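Alpha-L-rhamnosidase (Streptomyces avermitilis, PDB 3W5M) hydrolyses terminal non-reducing alpha-L-rhamnose residues from rhamnosides such as citrus flavonoids and gum arabic, and binds L-rhamnose through a calcium-dependent carbohydrate-binding module. Local coordinates at residues 136-141 and 237-242; 310-315 and 405-410; 592-597 and 622-627. All blocks are in the same frame, centred on the assembly; numbering follows the deposited sequence.

Interaction 1. Residues 136-141 and 237-242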
loop_
_atom_site.group_PDB
_atom_site.type_symbol
_atom_site.label_atom_id
_atom_site.label_comp_id
_atom_site.label_asym_id
_atom_site.label_seq_id
_atom_site.Cartn_x
_atom_site.Cartn_y
_atom_site.Cartn_z
ATOM N N GLU A 136 -13.855 -7.333 33.031
ATOM C CA GLU A 136 -13.219 -7.559 34.330
ATOM C C GLU A 136 -14.210 -7.320 35.463
ATOM O O GLU A 136 -14.984 -6.365 35.443
ATOM C CB GLU A 136 -11.999 -6.643 34.492
ATOM C CG GLU A 136 -11.014 -6.797 33.348
ATOM C CD GLU A 136 -9.632 -6.224 33.625
ATOM O OE1 GLU A 136 -9.203 -6.167 34.803
ATOM O OE2 GLU A 136 -8.962 -5.846 32.640
ATOM N N GLY A 137 -14.202 -8.211 36.438
ATOM C CA GLY A 137 -15.194 -8.149 37.504
ATOM C C GLY A 137 -16.443 -8.963 37.201
ATOM O O GLY A 137 -17.244 -9.181 38.096
ATOM N N SER A 138 -16.610 -9.425 35.957
ATOM C CA SER A 138 -17.774 -10.206 35.594
ATOM C C SER A 138 -17.469 -11.706 35.624
ATOM O O SER A 138 -16.317 -12.126 35.847
ATOM C CB SER A 138 -18.293 -9.805 34.212
ATOM O OG SER A 138 -19.610 -10.289 34.080
ATOM N N SER A 139 -18.509 -12.500 35.425
ATOM C CA SER A 139 -18.375 -13.957 35.426
ATOM C C SER A 139 -19.016 -14.541 34.198
ATOM O O SER A 139 -20.052 -14.025 33.720
ATOM C CB SER A 139 -19.080 -14.512 36.646
ATOM O OG SER A 139 -18.424 -14.045 37.806
ATOM N N TRP A 140 -18.417 -15.617 33.673
ATOM C CA TRP A 140 -19.062 -16.427 32.651
ATOM C C TRP A 140 -20.126 -17.258 33.333
ATOM O O TRP A 140 -19.836 -17.908 34.338
ATOM C CB TRP A 140 -18.084 -17.394 31.990
ATOM C CG TRP A 140 -17.005 -16.714 31.208
ATOM C CD1 TRP A 140 -15.811 -16.292 31.676
ATOM C CD2 TRP A 140 -17.009 -16.454 29.803
ATOM N NE1 TRP A 140 -15.072 -15.726 30.657
ATOM C CE2 TRP A 140 -15.783 -15.820 29.492
ATOM C CE3 TRP A 140 -17.934 -16.690 28.771
ATOM C CZ2 TRP A 140 -15.440 -15.435 28.185
ATOM C CZ3 TRP A 140 -17.609 -16.282 27.485
ATOM C CH2 TRP A 140 -16.364 -15.664 27.200
ATOM N N ILE A 141 -21.358 -17.198 32.830
ATOM C CA ILE A 141 -22.449 -17.942 33.449
ATOM C C ILE A 141 -23.130 -18.882 32.469
ATOM O O ILE A 141 -23.035 -18.715 31.239
ATOM C CB ILE A 141 -23.500 -17.021 34.146
ATOM C CG1 ILE A 141 -24.190 -16.078 33.162
ATOM C CG2 ILE A 141 -22.846 -16.234 35.241
ATOM C CD1 ILE A 141 -25.451 -15.463 33.746
ATOM N N ILE A 237 -20.999 -13.918 29.139
ATOM C CA ILE A 237 -20.530 -12.973 30.124
ATOM C C ILE A 237 -20.930 -11.563 29.663
ATOM O O ILE A 237 -20.931 -11.280 28.444
ATOM C CB ILE A 237 -18.988 -13.096 30.227
ATOM C CG1 ILE A 237 -18.424 -12.221 31.372
ATOM C CG2 ILE A 237 -18.333 -12.776 28.861
ATOM C CD1 ILE A 237 -16.976 -12.580 31.755
ATOM N N CYS A 238 -21.268 -10.675 30.602
ATOM C CA CYS A 238 -21.545 -9.296 30.204
ATOM C C CYS A 238 -21.216 -8.312 31.314
ATOM O O CYS A 238 -21.065 -8.708 32.489
ATOM C CB CYS A 238 -23.007 -9.121 29.730
ATOM S SG CYS A 238 -24.225 -9.112 31.072
ATOM N N VAL A 239 -21.061 -7.038 30.931
ATOM C CA VAL A 239 -21.111 -5.935 31.893
ATOM C C VAL A 239 -22.000 -4.848 31.299
ATOM O O VAL A 239 -21.860 -4.488 30.130
ATOM C CB VAL A 239 -19.730 -5.308 32.230
ATOM C CG1 VAL A 239 -19.887 -4.212 33.290
ATOM C CG2 VAL A 239 -18.750 -6.356 32.732
ATOM N N LEU A 240 -22.906 -4.355 32.119
ATOM C CA LEU A 240 -23.706 -3.189 31.756
ATOM C C LEU A 240 -23.163 -2.041 32.588
ATOM O O LEU A 240 -23.214 -2.083 33.819
ATOM C CB LEU A 240 -25.191 -3.443 32.022
ATOM C CG LEU A 240 -26.161 -2.238 31.938
ATOM C CD1 LEU A 240 -26.271 -1.780 30.493
ATOM C CD2 LEU A 240 -27.514 -2.669 32.479
ATOM N N VAL A 241 -22.572 -1.052 31.917
ATOM C CA VAL A 241 -22.012 0.132 32.615
ATOM C C VAL A 241 -22.995 1.296 32.513
ATOM O O VAL A 241 -23.339 1.710 31.427
ATOM C CB VAL A 241 -20.674 0.584 32.004
ATOM C CG1 VAL A 241 -20.193 1.877 32.670
ATOM C CG2 VAL A 241 -19.610 -0.503 32.182
ATOM N N LEU A 242 -23.430 1.820 33.641
ATOM C CA LEU A 242 -24.286 2.991 33.627
ATOM C C LEU A 242 -23.476 4.163 34.149
ATOM O O LEU A 242 -22.955 4.114 35.274
ATOM C CB LEU A 242 -25.510 2.770 34.512
ATOM C CG LEU A 242 -26.517 1.638 34.255
ATOM C CD1 LEU A 242 -26.817 1.514 32.762
ATOM C CD2 LEU A 242 -26.092 0.292 34.860
#
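Ser138 OG gives its hydrogen to Cys238 O at 2.7 Å, with the donor tilted 31° from the carbonyl plane. The hydroxyl sits there because OG is anti to the backbone N (chi1 -163°), and its second partner is Ser253 OG, which also bonds Ser139 O and Cys238 N and so ties both segments together. Beside this polar patch Ile237 CG1 lies 3.5 Å from Ser138 OG, while Val239 CG2 packs on Ser138 CB. Ile237 then covers one face of Trp140: its CG2 stands 3.7 Å from the centroid of the six-membered ring, only 4° off the normal, in a CH-pi contact, and CD1 of the same isoleucine reaches the indole near NE1. Trp140 also stacks with Trp292, and its side chain lies about 4 Å from that of Trp203, a rhamnose-binding residue of this CBM67 module. An alanine in place of Trp140 would probably leave Ile237 CG2 without its aromatic partner and open a gap next to Trp203. With hydroxyls bonding backbone groups on one side and a methyl against indole on the other, residues 138-140 pack onto the start of strand 235-244, close to the rhamnose site.

Interaction 2. Residues 310-315 and 405-410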
loop_
_atom_site.group_PDB
_atom_site.type_symbol
_atom_site.label_atom_id
_atom_site.label_comp_id
_atom_site.label_asym_id
_atom_site.label_seq_id
_atom_site.Cartn_x
_atom_site.Cartn_y
_atom_site.Cartn_z
ATOM N N ARG A 310 2.547 29.302 25.161
ATOM C CA ARG A 310 2.793 30.694 24.845
ATOM C C ARG A 310 4.159 30.800 24.164
ATOM O O ARG A 310 5.122 30.150 24.582
ATOM C CB ARG A 310 2.745 31.492 26.159
ATOM C CG ARG A 310 2.696 33.008 26.045
ATOM C CD ARG A 310 3.243 33.648 27.323
ATOM N NE ARG A 310 2.940 35.077 27.437
ATOM C CZ ARG A 310 3.491 35.909 28.327
ATOM N NH1 ARG A 310 4.405 35.473 29.195
ATOM N NH2 ARG A 310 3.134 37.193 28.346
ATOM N N LEU A 311 4.230 31.575 23.089
ATOM C CA LEU A 311 5.489 31.877 22.427
ATOM C C LEU A 311 5.808 33.371 22.606
ATOM O O LEU A 311 4.891 34.165 22.845
ATOM C CB LEU A 311 5.416 31.524 20.937
ATOM C CG LEU A 311 5.244 30.042 20.570
ATOM C CD1 LEU A 311 5.195 29.877 19.057
ATOM C CD2 LEU A 311 6.348 29.212 21.205
ATOM N N PRO A 312 7.098 33.759 22.492
ATOM C CA PRO A 312 7.400 35.189 22.665
ATOM C C PRO A 312 6.929 36.055 21.500
ATOM O O PRO A 312 6.734 35.546 20.394
ATOM C CB PRO A 312 8.932 35.211 22.759
ATOM C CG PRO A 312 9.367 34.007 21.998
ATOM C CD PRO A 312 8.321 32.963 22.286
ATOM N N HIS A 313 6.756 37.357 21.746
ATOM C CA HIS A 313 6.488 38.320 20.671
ATOM C C HIS A 313 7.795 38.766 20.027
ATOM O O HIS A 313 8.291 39.872 20.287
ATOM C CB HIS A 313 5.708 39.542 21.190
ATOM C CG HIS A 313 4.369 39.203 21.760
ATOM N ND1 HIS A 313 3.189 39.454 21.089
ATOM C CD2 HIS A 313 4.021 38.619 22.933
ATOM C CE1 HIS A 313 2.172 39.037 21.824
ATOM N NE2 HIS A 313 2.650 38.529 22.948
ATOM N N LYS A 314 8.366 37.884 19.212
ATOM C CA LYS A 314 9.571 38.161 18.452
ATOM C C LYS A 314 9.332 37.661 17.068
ATOM O O LYS A 314 8.518 36.766 16.860
ATOM C CB LYS A 314 10.762 37.349 18.973
ATOM C CG LYS A 314 11.273 37.704 20.337
ATOM C CD LYS A 314 12.451 36.798 20.623
ATOM C CE LYS A 314 12.786 36.811 22.091
ATOM N NZ LYS A 314 13.927 35.893 22.362
ATOM N N LYS A 315 10.106 38.185 16.131
ATOM C CA LYS A 315 10.043 37.779 14.746
ATOM C C LYS A 315 10.543 36.321 14.579
ATOM O O LYS A 315 11.651 35.994 14.980
ATOM C CB LYS A 315 10.864 38.756 13.901
ATOM C CG LYS A 315 11.078 38.354 12.451
ATOM C CD LYS A 315 9.780 38.350 11.650
ATOM C CE LYS A 315 10.067 38.211 10.161
ATOM N NZ LYS A 315 10.770 39.410 9.623
ATOM N N VAL A 405 10.710 26.244 17.092
ATOM C CA VAL A 405 10.585 27.592 16.537
ATOM C C VAL A 405 11.898 28.338 16.744
ATOM O O VAL A 405 12.378 28.421 17.884
ATOM C CB VAL A 405 9.483 28.365 17.268
ATOM C CG1 VAL A 405 9.186 29.659 16.499
ATOM C CG2 VAL A 405 8.232 27.490 17.424
ATOM N N GLU A 406 12.469 28.856 15.663
ATOM C CA GLU A 406 13.704 29.668 15.698
ATOM C C GLU A 406 13.302 31.117 15.500
ATOM O O GLU A 406 12.452 31.413 14.666
ATOM C CB GLU A 406 14.656 29.317 14.567
ATOM C CG GLU A 406 14.800 27.836 14.244
ATOM C CD GLU A 406 15.914 27.126 15.001
ATOM O OE1 GLU A 406 16.227 27.505 16.160
ATOM O OE2 GLU A 406 16.469 26.153 14.425
ATOM N N TYR A 407 13.960 32.005 16.225
ATOM C CA TYR A 407 13.667 33.432 16.163
ATOM C C TYR A 407 14.842 34.190 15.523
ATOM O O TYR A 407 15.984 33.705 15.547
ATOM C CB TYR A 407 13.315 33.927 17.569
ATOM C CG TYR A 407 11.981 33.396 18.036
ATOM C CD1 TYR A 407 10.783 33.956 17.557
ATOM C CD2 TYR A 407 11.899 32.323 18.921
ATOM C CE1 TYR A 407 9.552 33.470 17.959
ATOM C CE2 TYR A 407 10.664 31.829 19.332
ATOM C CZ TYR A 407 9.488 32.419 18.837
ATOM O OH TYR A 407 8.247 31.957 19.223
ATOM N N ALA A 408 14.544 35.342 14.911
ATOM C CA ALA A 408 15.528 36.110 14.173
ATOM C C ALA A 408 16.676 36.569 15.064
ATOM O O ALA A 408 17.772 36.738 14.571
ATOM C CB ALA A 408 14.898 37.305 13.422
ATOM N N ASP A 409 16.445 36.724 16.365
ATOM C CA ASP A 409 17.540 37.059 17.306
ATOM C C ASP A 409 18.448 35.865 17.664
ATOM O O ASP A 409 19.333 35.996 18.520
ATOM C CB ASP A 409 17.020 37.737 18.589
ATOM C CG ASP A 409 16.197 36.806 19.460
ATOM O OD1 ASP A 409 15.977 35.633 19.075
ATOM O OD2 ASP A 409 15.767 37.228 20.555
ATOM N N GLY A 410 18.190 34.722 17.028
ATOM C CA GLY A 410 18.960 33.489 17.216
ATOM C C GLY A 410 18.485 32.610 18.361
ATOM O O GLY A 410 19.087 31.554 18.603
HETATM O O HOH W 1 6.290 33.553 18.638
HETATM O O HOH W 2 13.755 37.698 16.894
#
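Residues 310-315 leave strand 303-311 and run at about 50° to 405-410, meeting them through one direct backbone bond, Ala408 N to Lys315 O at 3.0 Å and nearly straight (168°). Tyr407, the last residue of strand 398-407 in the N-terminal rhamnosidase domain, fills the gap between the two backbones. Pro312 lies over one face of its ring, CG 4.0 Å from the centroid in a CH-pi contact, while Lys315 O sits at the ring's edge, in plane, 3.4 Å from CD1. The phenol end is boxed in by Leu311 CB and Pro312 CD, and Tyr407 OH donates to a water at 2.6 Å; that water donates to Pro312 O, so the phenol is linked to the opposite backbone. Deeper in, Leu311 CD1 and Val405 CG2 meet tip to tip at 4.2 Å. On the outer side the Lys314 chain, extended beyond CG, carries NZ to Asp409 OD2 at 2.9 Å, a salt bridge made on the syn lone pair of the carboxylate. Thr411 OG1 bonds both Lys314 NZ and Asp409 OD1. Residues 407-410 form a type I beta turn, closed by Gly410 N on Tyr407 O. Joining the ends of strands 303-311 and 398-407, which belong to different sheets, the contact grades from aliphatic packing inward, through a tyrosine whose hydroxyl is satisfied by water, to an exposed ion pair.

Interaction 3. Residues 592-597 and 622-627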
loop_
_atom_site.group_PDB
_atom_site.type_symbol
_atom_site.label_atom_id
_atom_site.label_comp_id
_atom_site.label_asym_id
_atom_site.label_seq_id
_atom_site.Cartn_x
_atom_site.Cartn_y
_atom_site.Cartn_z
ATOM N N MET A 592 -6.034 8.186 -3.018
ATOM C CA MET A 592 -4.843 8.324 -2.186
ATOM C C MET A 592 -3.785 7.307 -2.537
ATOM O O MET A 592 -4.110 6.146 -2.694
ATOM C CB MET A 592 -5.209 8.080 -0.733
ATOM C CG MET A 592 -6.068 9.181 -0.172
ATOM S SD MET A 592 -6.633 8.772 1.499
ATOM C CE MET A 592 -7.893 10.055 1.665
ATOM N N HIS A 593 -2.530 7.756 -2.625
ATOM C CA HIS A 593 -1.381 6.843 -2.832
ATOM C C HIS A 593 -0.096 7.572 -2.525
ATOM O O HIS A 593 -0.102 8.769 -2.196
ATOM C CB HIS A 593 -1.352 6.241 -4.270
ATOM C CG HIS A 593 -1.461 7.242 -5.377
ATOM N ND1 HIS A 593 -0.405 8.037 -5.781
ATOM C CD2 HIS A 593 -2.485 7.518 -6.228
ATOM C CE1 HIS A 593 -0.790 8.791 -6.800
ATOM N NE2 HIS A 593 -2.043 8.486 -7.096
ATOM N N THR A 594 1.020 6.844 -2.577
ATOM C CA THR A 594 2.314 7.488 -2.432
ATOM C C THR A 594 2.497 8.722 -3.344
ATOM O O THR A 594 2.085 8.725 -4.518
ATOM C CB THR A 594 3.463 6.475 -2.610
ATOM O OG1 THR A 594 4.707 7.109 -2.255
ATOM C CG2 THR A 594 3.542 5.961 -4.018
ATOM N N SER A 595 3.111 9.776 -2.800
ATOM C CA SER A 595 3.287 11.019 -3.548
ATOM C C SER A 595 4.494 10.860 -4.427
ATOM O O SER A 595 5.603 11.257 -4.060
ATOM C CB SER A 595 3.411 12.232 -2.602
ATOM O OG SER A 595 4.280 11.952 -1.474
ATOM N N ALA A 596 4.291 10.213 -5.574
ATOM C CA ALA A 596 5.337 10.070 -6.582
ATOM C C ALA A 596 4.695 10.383 -7.916
ATOM O O ALA A 596 3.513 10.087 -8.103
ATOM C CB ALA A 596 5.907 8.644 -6.568
ATOM N N PRO A 597 5.445 11.012 -8.842
ATOM C CA PRO A 597 4.881 11.379 -10.138
ATOM C C PRO A 597 4.656 10.168 -11.045
ATOM O O PRO A 597 5.352 9.150 -10.921
ATOM C CB PRO A 597 5.963 12.283 -10.765
ATOM C CG PRO A 597 7.223 12.000 -10.006
ATOM C CD PRO A 597 6.826 11.510 -8.651
ATOM N N GLY A 622 -3.330 2.106 -6.986
ATOM C CA GLY A 622 -4.222 1.626 -5.933
ATOM C C GLY A 622 -3.500 0.802 -4.880
ATOM O O GLY A 622 -3.921 0.710 -3.717
ATOM N N ASN A 623 -2.401 0.181 -5.295
ATOM C CA ASN A 623 -1.663 -0.680 -4.389
ATOM C C ASN A 623 -0.309 -0.126 -3.958
ATOM O O ASN A 623 0.555 -0.884 -3.448
ATOM C CB ASN A 623 -1.449 -2.023 -5.086
ATOM C CG ASN A 623 -2.702 -2.860 -5.088
ATOM O OD1 ASN A 623 -3.084 -3.401 -4.057
ATOM N ND2 ASN A 623 -3.368 -2.941 -6.238
ATOM N N PHE A 624 -0.081 1.159 -4.203
ATOM C CA PHE A 624 1.175 1.790 -3.794
ATOM C C PHE A 624 0.823 2.780 -2.669
ATOM O O PHE A 624 0.975 3.981 -2.820
ATOM C CB PHE A 624 1.840 2.483 -4.983
ATOM C CG PHE A 624 2.863 1.628 -5.703
ATOM C CD1 PHE A 624 2.679 0.251 -5.839
ATOM C CD2 PHE A 624 4.008 2.220 -6.271
ATOM C CE1 PHE A 624 3.621 -0.533 -6.515
ATOM C CE2 PHE A 624 4.941 1.444 -6.937
ATOM C CZ PHE A 624 4.744 0.073 -7.068
ATOM N N LEU A 625 0.337 2.250 -1.547
ATOM C CA LEU A 625 -0.003 3.019 -0.338
ATOM C C LEU A 625 0.826 2.496 0.830
ATOM O O LEU A 625 0.498 1.468 1.414
ATOM C CB LEU A 625 -1.486 2.877 0.018
ATOM C CG LEU A 625 -2.526 3.842 -0.503
ATOM C CD1 LEU A 625 -2.879 3.404 -1.940
ATOM C CD2 LEU A 625 -3.769 3.796 0.398
ATOM N N SER A 626 1.884 3.221 1.161
ATOM C CA SER A 626 2.887 2.855 2.202
ATOM C C SER A 626 3.727 1.581 1.903
ATOM O O SER A 626 4.969 1.594 2.039
ATOM C CB SER A 626 2.239 2.747 3.595
ATOM O OG SER A 626 3.237 2.526 4.578
ATOM N N VAL A 627 3.064 0.499 1.509
ATOM C CA VAL A 627 3.791 -0.719 1.045
ATOM C C VAL A 627 3.153 -1.175 -0.261
ATOM O O VAL A 627 1.971 -0.867 -0.508
ATOM C CB VAL A 627 3.768 -1.863 2.089
ATOM C CG1 VAL A 627 4.380 -1.432 3.439
ATOM C CG2 VAL A 627 2.378 -2.429 2.276
#
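Leu625 lays its CD1 methyl against the backbone of strand 587-594, 3.1 Å from Met592 O and 3.9 Å from His593 CA. The same methyl touches His593 CB at 4.0 Å. One residue earlier the chain turns its carbonyl to the strand: Thr594 N donates to Phe624 O at 2.9 Å, almost straight (174°) and in line with the C=O bond. The methylene of His593 and the CB and CG2 of Thr594 gather round that oxygen, screening it with carbon. Thr594 and Phe624 lie side by side and point the same way, with CG2 of the threonine 4.0 Å from Phe624 CB and at the edge of the ring, near its plane; the ring stacks with Phe660 of helix 658-671. Thr594 OG1, anti to its own backbone N (chi1 -171°), turns to Gly478 O instead. His593 bends back over its own segment, where ND1 donates to Thr594 O at 2.9 Å, and Ala596 N reaches that same oxygen from the opposite face of its plane, so two donors hold the strand's exit, next to an inverse gamma turn centred on Ser595. The Phe624 side chain lies about 9 Å from that of rhamnose-binding Asp643. Strand 587-594 is part of a large mixed sheet, and residues 622-627 follow helix 607-622 in the six-hairpin glycosidase domain, consistent with a buried junction between a beta domain and the (alpha/alpha)6-barrel.

The three contacts come in series along the chain, each closing before the next opens, and none touches another. Interaction 1 lies in the CBM67 module, while interaction 2, whose residues 405-410 belong to the N-terminal rhamnosidase domain, is 55 Å away between centres; each is about 40 Å from the centre of the chain. Interaction 3 sits only 6 Å from that centre, 44 Å from interaction 1 and 37 Å from interaction 2. They share no sheet: strands 235-244, 398-407 and 587-594 belong to three different ones. Interactions 1 and 2 lie within separate beta-sheet parts of the chain, whereas interaction 3 probably joins a beta domain to the catalytic helical barrel, in keeping with a multidomain enzyme.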